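Local coordinates for protein lipolytic enzyme, G-D-S-L family (Bacteroides thetaiotaomicron, PDB 7BR2) that metabolises the drug diltiazem as a gut microbial serine esterase of the SGNH (GDSL) hydrolase family, at residues A[41-46]-A[50-55]; A[123-128]-A[173-178]; A[111-116]-A[160-165]. All coordinates share one frame; numbering follows the deposited sequence.

Contact 1: residues A[41-46]-A[50-55]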
loop_
_atom_site.group_PDB
_atom_site.type_symbol
_atom_site.label_atom_id
_atom_site.label_comp_id
_atom_site.label_asym_id
_atom_site.label_seq_id
_atom_site.Cartn_x
_atom_site.Cartn_y
_atom_site.Cartn_z
ATOM N N LEU A 41 2.737 1.523 6.141
ATOM C CA LEU A 41 3.240 0.505 7.061
ATOM C C LEU A 41 4.731 0.247 6.842
ATOM O O LEU A 41 5.501 0.073 7.800
ATOM C CB LEU A 41 2.439 -0.787 6.877
ATOM C CG LEU A 41 2.792 -1.969 7.782
ATOM C CD1 LEU A 41 2.645 -1.559 9.228
ATOM C CD2 LEU A 41 1.878 -3.173 7.468
ATOM N N TYR A 42 5.152 0.203 5.580
ATOM C CA TYR A 42 6.578 0.082 5.309
ATOM C C TYR A 42 7.352 1.235 5.938
ATOM O O TYR A 42 8.356 1.024 6.626
ATOM C CB TYR A 42 6.840 0.035 3.808
ATOM C CG TYR A 42 8.304 -0.128 3.481
ATOM C CD1 TYR A 42 8.875 -1.390 3.402
ATOM C CD2 TYR A 42 9.115 0.980 3.248
ATOM C CE1 TYR A 42 10.219 -1.545 3.098
ATOM C CE2 TYR A 42 10.455 0.833 2.941
ATOM C CZ TYR A 42 11.001 -0.432 2.868
ATOM O OH TYR A 42 12.327 -0.595 2.568
ATOM N N TYR A 43 6.906 2.472 5.704
ATOM C CA TYR A 43 7.664 3.595 6.266
ATOM C C TYR A 43 7.620 3.605 7.793
ATOM O O TYR A 43 8.589 4.018 8.433
ATOM C CB TYR A 43 7.128 4.927 5.740
ATOM C CG TYR A 43 7.634 5.295 4.373
ATOM C CD1 TYR A 43 7.070 4.755 3.227
ATOM C CD2 TYR A 43 8.702 6.172 4.228
ATOM C CE1 TYR A 43 7.549 5.094 1.971
ATOM C CE2 TYR A 43 9.190 6.510 2.989
ATOM C CZ TYR A 43 8.614 5.972 1.860
ATOM O OH TYR A 43 9.102 6.331 0.619
ATOM N N MET A 44 6.548 3.073 8.396
ATOM C CA MET A 44 6.431 3.098 9.848
ATOM C C MET A 44 7.376 2.096 10.487
ATOM O O MET A 44 7.870 2.330 11.595
ATOM C CB MET A 44 5.003 2.762 10.303
ATOM C CG MET A 44 3.865 3.695 9.859
ATOM S SD MET A 44 2.264 2.861 10.015
ATOM C CE MET A 44 1.127 4.265 9.972
ATOM N N THR A 45 7.624 0.969 9.821
ATOM C CA THR A 45 8.470 -0.047 10.434
ATOM C C THR A 45 9.929 0.036 10.001
ATOM O O THR A 45 10.816 -0.281 10.796
ATOM C CB THR A 45 7.904 -1.433 10.151
ATOM O OG1 THR A 45 7.721 -1.579 8.737
ATOM C CG2 THR A 45 6.573 -1.572 10.839
ATOM N N ARG A 46 10.201 0.392 8.740
ATOM C CA ARG A 46 11.564 0.514 8.224
ATOM C C ARG A 46 12.237 1.841 8.617
ATOM O O ARG A 46 13.465 1.887 8.790
ATOM C CB ARG A 46 11.561 0.337 6.714
ATOM C CG ARG A 46 12.939 0.041 6.108
ATOM C CD ARG A 46 13.506 -1.290 6.582
ATOM N NE ARG A 46 12.452 -2.286 6.578
ATOM C CZ ARG A 46 12.214 -3.109 5.563
ATOM N NH1 ARG A 46 12.944 -3.022 4.465
ATOM N NH2 ARG A 46 11.212 -3.980 5.632
ATOM N N MET A 50 11.370 8.514 11.212
ATOM C CA MET A 50 11.120 9.445 10.114
ATOM C C MET A 50 9.613 9.532 9.874
ATOM O O MET A 50 9.092 8.950 8.912
ATOM C CB MET A 50 11.856 9.001 8.851
ATOM C CG MET A 50 11.952 10.069 7.802
ATOM S SD MET A 50 12.507 9.437 6.212
ATOM C CE MET A 50 11.194 8.298 5.810
ATOM N N PRO A 51 8.878 10.239 10.737
ATOM C CA PRO A 51 7.413 10.245 10.605
ATOM C C PRO A 51 6.969 10.935 9.328
ATOM O O PRO A 51 7.495 11.982 8.943
ATOM C CB PRO A 51 6.934 11.011 11.845
ATOM C CG PRO A 51 8.089 11.836 12.253
ATOM C CD PRO A 51 9.325 11.032 11.896
ATOM N N ILE A 52 5.990 10.321 8.673
ATOM C CA ILE A 52 5.334 10.867 7.504
ATOM C C ILE A 52 3.830 10.700 7.703
ATOM O O ILE A 52 3.378 10.073 8.664
ATOM C CB ILE A 52 5.781 10.166 6.205
ATOM C CG1 ILE A 52 5.290 8.712 6.207
ATOM C CG2 ILE A 52 7.303 10.191 6.091
ATOM C CD1 ILE A 52 5.286 8.079 4.856
ATOM N N ARG A 53 3.062 11.199 6.735
ATOM C CA ARG A 53 1.612 11.051 6.729
ATOM C C ARG A 53 1.171 10.702 5.320
ATOM O O ARG A 53 1.549 11.383 4.367
ATOM C CB ARG A 53 0.896 12.321 7.202
ATOM C CG ARG A 53 0.705 12.357 8.695
ATOM C CD ARG A 53 0.235 13.720 9.196
ATOM N NE ARG A 53 0.266 13.735 10.654
ATOM C CZ ARG A 53 -0.705 13.244 11.416
ATOM N NH1 ARG A 53 -1.790 12.705 10.858
ATOM N NH2 ARG A 53 -0.583 13.278 12.730
ATOM N N VAL A 54 0.426 9.608 5.202
ATOM C CA VAL A 54 -0.191 9.172 3.959
ATOM C C VAL A 54 -1.696 9.422 4.038
ATOM O O VAL A 54 -2.307 9.255 5.099
ATOM C CB VAL A 54 0.137 7.691 3.705
ATOM C CG1 VAL A 54 -0.566 7.167 2.460
ATOM C CG2 VAL A 54 1.646 7.546 3.580
ATOM N N PHE A 55 -2.287 9.831 2.915
ATOM C CA PHE A 55 -3.711 10.132 2.821
ATOM C C PHE A 55 -4.323 9.322 1.695
ATOM O O PHE A 55 -3.805 9.310 0.569
ATOM C CB PHE A 55 -3.959 11.628 2.569
ATOM C CG PHE A 55 -3.481 12.516 3.683
ATOM C CD1 PHE A 55 -2.141 12.903 3.757
ATOM C CD2 PHE A 55 -4.358 12.963 4.662
ATOM C CE1 PHE A 55 -1.688 13.719 4.788
ATOM C CE2 PHE A 55 -3.914 13.786 5.693
ATOM C CZ PHE A 55 -2.575 14.163 5.754
#
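The end of helix 35-46 and the loop entering strand 53-58 come closest at Y43 and I52, whose CA atoms are 7.7 Å apart. No hydrogen bond joins the two segments. Side chains of Y43, M50 and I52 make the contact.

I52 lays its CD1 methyl over one face of the Y43 ring. This is a CH-pi contact, with I52 CD1 4.1 Å from the centroid of the Y43 ring and 29° off the normal. The methyl lies toward the root of the ring, with I52 CD1 3.7 Å from Y43 CG. CG1 of I52 stands between the backbone N and the carbonyl carbon (chi1 67°), and from there the extended end reaches the ring.

M50 takes another approach. Its chain runs out extended and turns at chi3 (62°), which carries the CE methyl to the ring edge, in the ring plane. M50 CE is 3.6 Å from Y43 CD2.

Strand 21-26, helix 35-46 and strand 53-58 form a beta-alpha-beta crossover of the SGNH hydrolase fold, and strand 53-58 is an outer strand of the parallel sheet. The contact lies at the turn from the helix back to that strand.

The polar end of Y43 is held elsewhere: its OH is hydrogen-bonded to Q224 OE1 and to the backbone N of F16. Within the helix, T45 OG1 bonds to L41 O at 2.9 Å. T45 N reaches the same oxygen from the other face of the carbonyl plane. On another side of the helix, L41 and M44 touch helix 344-377.

Contact 2: residues A[123-128]-A[173-178]; sequences RFKELP and NGWEFT
This is a partly buried apolar contact with a water bridge beside it. It joins the C-terminal end of helix 102-125 to the turn between helix 155-173 and strand 176-179.

W175 meets the helix with the far end of its six-membered ring. W175 CH2 lies 3.6 Å from F124 CB, at the edge of the F124 ring and near its plane. The F124 ring itself leads on toward L71 and F76. W175 CZ2 touches the aliphatic part of K125, at 3.6 Å from K125 CG. The two side chains cross at about a right angle.

N173 places its CB over the centre of the W175 ring, 3.5 Å above the plane. The K125 ammonium group shares a water with N173. The water accepts from K125 NZ at 2.7 Å and donates to N173 OD1 at 2.9 Å. N173 ND2 is hydrogen-bonded to E121 OE2. With an alanine at N173, the water would probably lose its anchor on this side and E121 its amide donor.

G174 follows with positive phi (78°), where a CB would press on the carbonyl O of N173. Two bonds back into the last turn make this end of helix 155-173 a Schellman motif, here leading into the last strand of the parallel sheet of the SGNH fold.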
loop_
_atom_site.group_PDB
_atom_site.type_symbol
_atom_site.label_atom_id
_atom_site.label_comp_id
_atom_site.label_asym_id
_atom_site.label_seq_id
_atom_site.Cartn_x
_atom_site.Cartn_y
_atom_site.Cartn_z
ATOM N N ARG A 123 -3.957 22.235 -13.317
ATOM C CA ARG A 123 -3.940 22.549 -11.883
ATOM C C ARG A 123 -2.619 22.145 -11.239
ATOM O O ARG A 123 -2.070 22.884 -10.419
ATOM C CB ARG A 123 -5.100 21.884 -11.134
ATOM C CG ARG A 123 -6.475 22.147 -11.693
ATOM C CD ARG A 123 -6.955 23.591 -11.428
ATOM N NE ARG A 123 -6.564 24.158 -10.134
ATOM C CZ ARG A 123 -7.326 24.119 -9.035
ATOM N NH1 ARG A 123 -6.903 24.681 -7.905
ATOM N NH2 ARG A 123 -8.511 23.514 -9.062
ATOM N N PHE A 124 -2.101 20.971 -11.596
ATOM C CA PHE A 124 -0.872 20.477 -10.989
ATOM C C PHE A 124 0.314 21.367 -11.335
ATOM O O PHE A 124 1.195 21.592 -10.499
ATOM C CB PHE A 124 -0.621 19.030 -11.419
ATOM C CG PHE A 124 -1.714 18.068 -11.003
ATOM C CD1 PHE A 124 -2.517 18.330 -9.895
ATOM C CD2 PHE A 124 -1.965 16.925 -11.744
ATOM C CE1 PHE A 124 -3.523 17.449 -9.516
ATOM C CE2 PHE A 124 -2.970 16.038 -11.380
ATOM C CZ PHE A 124 -3.749 16.295 -10.262
ATOM N N LYS A 125 0.350 21.891 -12.562
ATOM C CA LYS A 125 1.463 22.750 -12.959
ATOM C C LYS A 125 1.520 24.031 -12.129
ATOM O O LYS A 125 2.593 24.618 -11.961
ATOM C CB LYS A 125 1.352 23.067 -14.453
ATOM C CG LYS A 125 1.449 21.791 -15.281
ATOM C CD LYS A 125 1.949 21.975 -16.683
ATOM C CE LYS A 125 1.555 23.254 -17.333
ATOM N NZ LYS A 125 2.057 23.174 -18.729
ATOM N N GLU A 126 0.386 24.465 -11.588
ATOM C CA GLU A 126 0.336 25.692 -10.808
ATOM C C GLU A 126 0.718 25.516 -9.341
ATOM O O GLU A 126 0.881 26.525 -8.649
ATOM C CB GLU A 126 -1.064 26.306 -10.925
ATOM C CG GLU A 126 -1.342 26.882 -12.317
ATOM C CD GLU A 126 -0.274 27.900 -12.718
ATOM O OE1 GLU A 126 0.162 28.685 -11.842
ATOM O OE2 GLU A 126 0.149 27.904 -13.896
ATOM N N LEU A 127 0.907 24.290 -8.860
ATOM C CA LEU A 127 1.171 24.062 -7.434
ATOM C C LEU A 127 2.596 24.490 -7.093
ATOM O O LEU A 127 3.542 24.047 -7.753
ATOM C CB LEU A 127 0.968 22.601 -7.065
ATOM C CG LEU A 127 -0.454 22.054 -7.113
ATOM C CD1 LEU A 127 -0.433 20.585 -6.744
ATOM C CD2 LEU A 127 -1.415 22.843 -6.211
ATOM N N PRO A 128 2.798 25.328 -6.069
ATOM C CA PRO A 128 4.162 25.843 -5.814
ATOM C C PRO A 128 5.105 24.851 -5.139
ATOM O O PRO A 128 6.299 24.837 -5.455
ATOM C CB PRO A 128 3.895 27.070 -4.930
ATOM C CG PRO A 128 2.619 26.736 -4.221
ATOM C CD PRO A 128 1.792 25.951 -5.192
ATOM N N ASN A 173 6.432 17.829 -18.009
ATOM C CA ASN A 173 6.270 18.747 -16.892
ATOM C C ASN A 173 7.289 18.551 -15.781
ATOM O O ASN A 173 7.253 19.288 -14.795
ATOM C CB ASN A 173 4.847 18.625 -16.353
ATOM C CG ASN A 173 3.826 19.016 -17.389
ATOM O OD1 ASN A 173 3.850 20.145 -17.871
ATOM N ND2 ASN A 173 2.931 18.101 -17.742
ATOM N N GLY A 174 8.201 17.600 -15.917
ATOM C CA GLY A 174 9.189 17.413 -14.876
ATOM C C GLY A 174 8.657 16.664 -13.680
ATOM O O GLY A 174 9.137 16.867 -12.560
ATOM N N TRP A 175 7.674 15.796 -13.891
ATOM C CA TRP A 175 7.085 14.979 -12.847
ATOM C C TRP A 175 7.649 13.566 -12.918
ATOM O O TRP A 175 8.091 13.110 -13.970
ATOM C CB TRP A 175 5.569 14.939 -13.001
ATOM C CG TRP A 175 4.952 16.278 -12.961
ATOM C CD1 TRP A 175 5.474 17.392 -12.378
ATOM C CD2 TRP A 175 3.669 16.649 -13.474
ATOM N NE1 TRP A 175 4.609 18.444 -12.520
ATOM C CE2 TRP A 175 3.488 18.016 -13.183
ATOM C CE3 TRP A 175 2.658 15.961 -14.151
ATOM C CZ2 TRP A 175 2.333 18.714 -13.553
ATOM C CZ3 TRP A 175 1.511 16.656 -14.521
ATOM C CH2 TRP A 175 1.358 18.016 -14.218
ATOM N N GLU A 176 7.593 12.863 -11.787
ATOM C CA GLU A 176 8.010 11.471 -11.755
ATOM C C GLU A 176 6.882 10.572 -12.255
ATOM O O GLU A 176 5.713 10.959 -12.282
ATOM C CB GLU A 176 8.445 11.066 -10.342
ATOM C CG GLU A 176 9.487 12.021 -9.747
ATOM C CD GLU A 176 9.739 11.811 -8.259
ATOM O OE1 GLU A 176 10.917 11.631 -7.884
ATOM O OE2 GLU A 176 8.772 11.853 -7.466
ATOM N N PHE A 177 7.247 9.360 -12.672
ATOM C CA PHE A 177 6.274 8.427 -13.219
ATOM C C PHE A 177 6.607 7.020 -12.748
ATOM O O PHE A 177 7.773 6.614 -12.752
ATOM C CB PHE A 177 6.253 8.462 -14.761
ATOM C CG PHE A 177 5.361 7.410 -15.383
ATOM C CD1 PHE A 177 5.832 6.121 -15.646
ATOM C CD2 PHE A 177 4.036 7.707 -15.696
ATOM C CE1 PHE A 177 5.001 5.149 -16.200
ATOM C CE2 PHE A 177 3.195 6.740 -16.261
ATOM C CZ PHE A 177 3.683 5.459 -16.513
ATOM N N THR A 178 5.568 6.271 -12.379
ATOM C CA THR A 178 5.674 4.841 -12.140
ATOM C C THR A 178 4.383 4.190 -12.616
ATOM O O THR A 178 3.343 4.841 -12.720
ATOM C CB THR A 178 5.932 4.527 -10.669
ATOM O OG1 THR A 178 6.147 3.122 -10.521
ATOM C CG2 THR A 178 4.742 4.942 -9.819
HETATM O O HOH W 1 3.471 21.561 -20.382
#

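Contact 3: residues A[111-116]-A[160-165]; sequences QESIKN and KRIIEY
Two helices of the SGNH hydrolase fold, 102-125 and 155-173, pack together here. Their backbones are closest at I114 and I162, whose CA atoms are 6.9 Å apart. No hydrogen bond joins segments 111-116 and 160-165.

I114 covers one face of the Y165 ring. Its CG2 methyl lies 3.9 Å from the centroid of the Y165 ring and 25° off the normal, a CH-pi contact. The methyl is offset toward the rim, with I114 CG2 3.6 Å from Y165 CG. The other branch follows the ring outward, and I114 CD1 is 3.9 Å from Y165 CE2. Both branches of the isoleucine therefore rest on the tyrosine, and the side chains cross at about a right angle. Y165 has CG opposite its backbone N (chi1 -165°), a position that carries the ring across to helix 102-125.

A second pair lies alongside: S113, next to I114, meets I162, one turn before Y165. I162 extends CD1 to S113, reaching S113 OG at 3.5 Å and S113 CB at 3.8 Å. The serine hydroxyl is satisfied elsewhere, by a hydrogen bond to D91 OD2. F87 touches both S113 and I162.

Polar links flank this apolar seam. R161 forms a salt bridge with E107 and a cation-pi contact with Y110, both on helix 102-125. Such packing of neighbouring crossover helices on one side of a parallel sheet is characteristic of the three-layer alpha/beta/alpha fold of SGNH hydrolases.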
loop_
_atom_site.group_PDB
_atom_site.type_symbol
_atom_site.label_atom_id
_atom_site.label_comp_id
_atom_site.label_asym_id
_atom_site.label_seq_id
_atom_site.Cartn_x
_atom_site.Cartn_y
_atom_site.Cartn_z
ATOM N N GLN A 111 -10.410 9.803 -25.409
ATOM C CA GLN A 111 -10.382 11.243 -25.647
ATOM C C GLN A 111 -11.018 12.004 -24.494
ATOM O O GLN A 111 -10.452 12.992 -24.005
ATOM C CB GLN A 111 -11.089 11.575 -26.967
ATOM C CG GLN A 111 -10.329 11.080 -28.197
ATOM C CD GLN A 111 -8.967 11.732 -28.336
ATOM O OE1 GLN A 111 -8.758 12.860 -27.896
ATOM N NE2 GLN A 111 -8.021 11.004 -28.908
ATOM N N GLU A 112 -12.170 11.528 -24.019
ATOM C CA GLU A 112 -12.820 12.163 -22.878
ATOM C C GLU A 112 -11.910 12.147 -21.654
ATOM O O GLU A 112 -11.770 13.161 -20.946
ATOM C CB GLU A 112 -14.136 11.450 -22.588
ATOM C CG GLU A 112 -15.003 12.105 -21.539
ATOM C CD GLU A 112 -16.143 11.212 -21.077
ATOM O OE1 GLU A 112 -16.857 11.618 -20.135
ATOM O OE2 GLU A 112 -16.346 10.128 -21.674
ATOM N N SER A 113 -11.234 11.022 -21.425
ATOM C CA SER A 113 -10.397 10.908 -20.244
ATOM C C SER A 113 -9.254 11.911 -20.286
ATOM O O SER A 113 -9.057 12.670 -19.333
ATOM C CB SER A 113 -9.861 9.490 -20.117
ATOM O OG SER A 113 -9.212 9.338 -18.882
ATOM N N ILE A 114 -8.514 11.969 -21.401
ATOM C CA ILE A 114 -7.373 12.888 -21.409
ATOM C C ILE A 114 -7.845 14.342 -21.439
ATOM O O ILE A 114 -7.156 15.238 -20.926
ATOM C CB ILE A 114 -6.400 12.574 -22.561
ATOM C CG1 ILE A 114 -7.067 12.783 -23.917
ATOM C CG2 ILE A 114 -5.771 11.170 -22.404
ATOM C CD1 ILE A 114 -6.141 12.550 -25.095
ATOM N N LYS A 115 -9.040 14.606 -21.969
ATOM C CA LYS A 115 -9.574 15.959 -21.877
ATOM C C LYS A 115 -9.725 16.369 -20.411
ATOM O O LYS A 115 -9.321 17.471 -20.017
ATOM C CB LYS A 115 -10.906 16.044 -22.641
ATOM C CG LYS A 115 -11.529 17.450 -22.705
ATOM C CD LYS A 115 -13.000 17.414 -23.098
ATOM C CE LYS A 115 -13.684 18.741 -22.812
ATOM N NZ LYS A 115 -13.815 19.555 -24.046
ATOM N N ASN A 116 -10.273 15.478 -19.581
ATOM C CA ASN A 116 -10.392 15.816 -18.158
ATOM C C ASN A 116 -9.025 15.873 -17.468
ATOM O O ASN A 116 -8.746 16.791 -16.661
ATOM C CB ASN A 116 -11.308 14.818 -17.467
ATOM C CG ASN A 116 -12.722 14.943 -17.951
ATOM O OD1 ASN A 116 -13.260 16.052 -18.020
ATOM N ND2 ASN A 116 -13.327 13.821 -18.335
ATOM N N LYS A 160 -4.117 1.388 -20.866
ATOM C CA LYS A 160 -2.703 1.597 -21.158
ATOM C C LYS A 160 -2.475 2.857 -21.985
ATOM O O LYS A 160 -1.452 3.530 -21.819
ATOM C CB LYS A 160 -2.117 0.371 -21.870
ATOM C CG LYS A 160 -1.776 -0.778 -20.928
ATOM C CD LYS A 160 -1.680 -2.108 -21.647
ATOM C CE LYS A 160 -0.490 -2.152 -22.593
ATOM N NZ LYS A 160 -0.257 -3.538 -23.117
ATOM N N ARG A 161 -3.397 3.184 -22.893
ATOM C CA ARG A 161 -3.284 4.444 -23.633
ATOM C C ARG A 161 -3.343 5.641 -22.691
ATOM O O ARG A 161 -2.567 6.600 -22.830
ATOM C CB ARG A 161 -4.392 4.549 -24.678
ATOM C CG ARG A 161 -4.166 3.735 -25.923
ATOM C CD ARG A 161 -5.266 4.014 -26.933
ATOM N NE ARG A 161 -5.037 5.259 -27.665
ATOM C CZ ARG A 161 -5.956 5.851 -28.423
ATOM N NH1 ARG A 161 -7.167 5.310 -28.533
ATOM N NH2 ARG A 161 -5.667 6.974 -29.072
ATOM N N ILE A 162 -4.290 5.617 -21.748
ATOM C CA ILE A 162 -4.360 6.697 -20.762
ATOM C C ILE A 162 -3.052 6.773 -19.965
ATOM O O ILE A 162 -2.508 7.860 -19.720
ATOM C CB ILE A 162 -5.590 6.509 -19.845
ATOM C CG1 ILE A 162 -6.882 6.540 -20.670
ATOM C CG2 ILE A 162 -5.626 7.595 -18.776
ATOM C CD1 ILE A 162 -8.123 6.167 -19.898
ATOM N N ILE A 163 -2.509 5.619 -19.588
ATOM C CA ILE A 163 -1.273 5.612 -18.814
ATOM C C ILE A 163 -0.111 6.174 -19.630
ATOM O O ILE A 163 0.749 6.876 -19.093
ATOM C CB ILE A 163 -0.983 4.195 -18.300
ATOM C CG1 ILE A 163 -2.091 3.783 -17.327
ATOM C CG2 ILE A 163 0.381 4.149 -17.637
ATOM C CD1 ILE A 163 -1.973 2.401 -16.771
ATOM N N GLU A 164 -0.079 5.907 -20.938
ATOM C CA GLU A 164 0.961 6.498 -21.781
ATOM C C GLU A 164 0.803 8.007 -21.878
ATOM O O GLU A 164 1.802 8.742 -21.890
ATOM C CB GLU A 164 0.959 5.858 -23.174
ATOM C CG GLU A 164 2.050 4.807 -23.401
ATOM C CD GLU A 164 3.445 5.272 -22.930
ATOM O OE1 GLU A 164 3.990 6.237 -23.525
ATOM O OE2 GLU A 164 4.010 4.664 -21.992
ATOM N N TYR A 165 -0.438 8.491 -21.953
ATOM C CA TYR A 165 -0.626 9.937 -21.907
ATOM C C TYR A 165 -0.106 10.513 -20.588
ATOM O O TYR A 165 0.532 11.579 -20.570
ATOM C CB TYR A 165 -2.090 10.300 -22.108
ATOM C CG TYR A 165 -2.253 11.762 -22.425
ATOM C CD1 TYR A 165 -2.249 12.718 -21.412
ATOM C CD2 TYR A 165 -2.377 12.194 -23.731
ATOM C CE1 TYR A 165 -2.374 14.063 -21.691
ATOM C CE2 TYR A 165 -2.513 13.545 -24.026
ATOM C CZ TYR A 165 -2.507 14.472 -22.999
ATOM O OH TYR A 165 -2.639 15.809 -23.286
#

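Overall arrangement
From the N terminus, contact 1 comes first and closes a short loop between helix 35-46 and strand 53-58. It is complete before the others begin. Segment 111-116 then opens contact 3, and segment 123-128 opens contact 2 on the same helix. Segment 160-165 closes contact 3 before 173-178 closes contact 2, so the two loops cross. Together they tie helix 102-125 to helix 155-173 and to the turn that leads into strand 176-179. They touch where F177 CZ meets I163 CG2 at 3.7 Å. Contacts 1 and 2 reach the two outermost strands of the parallel sheet, with centres about 23 Å apart.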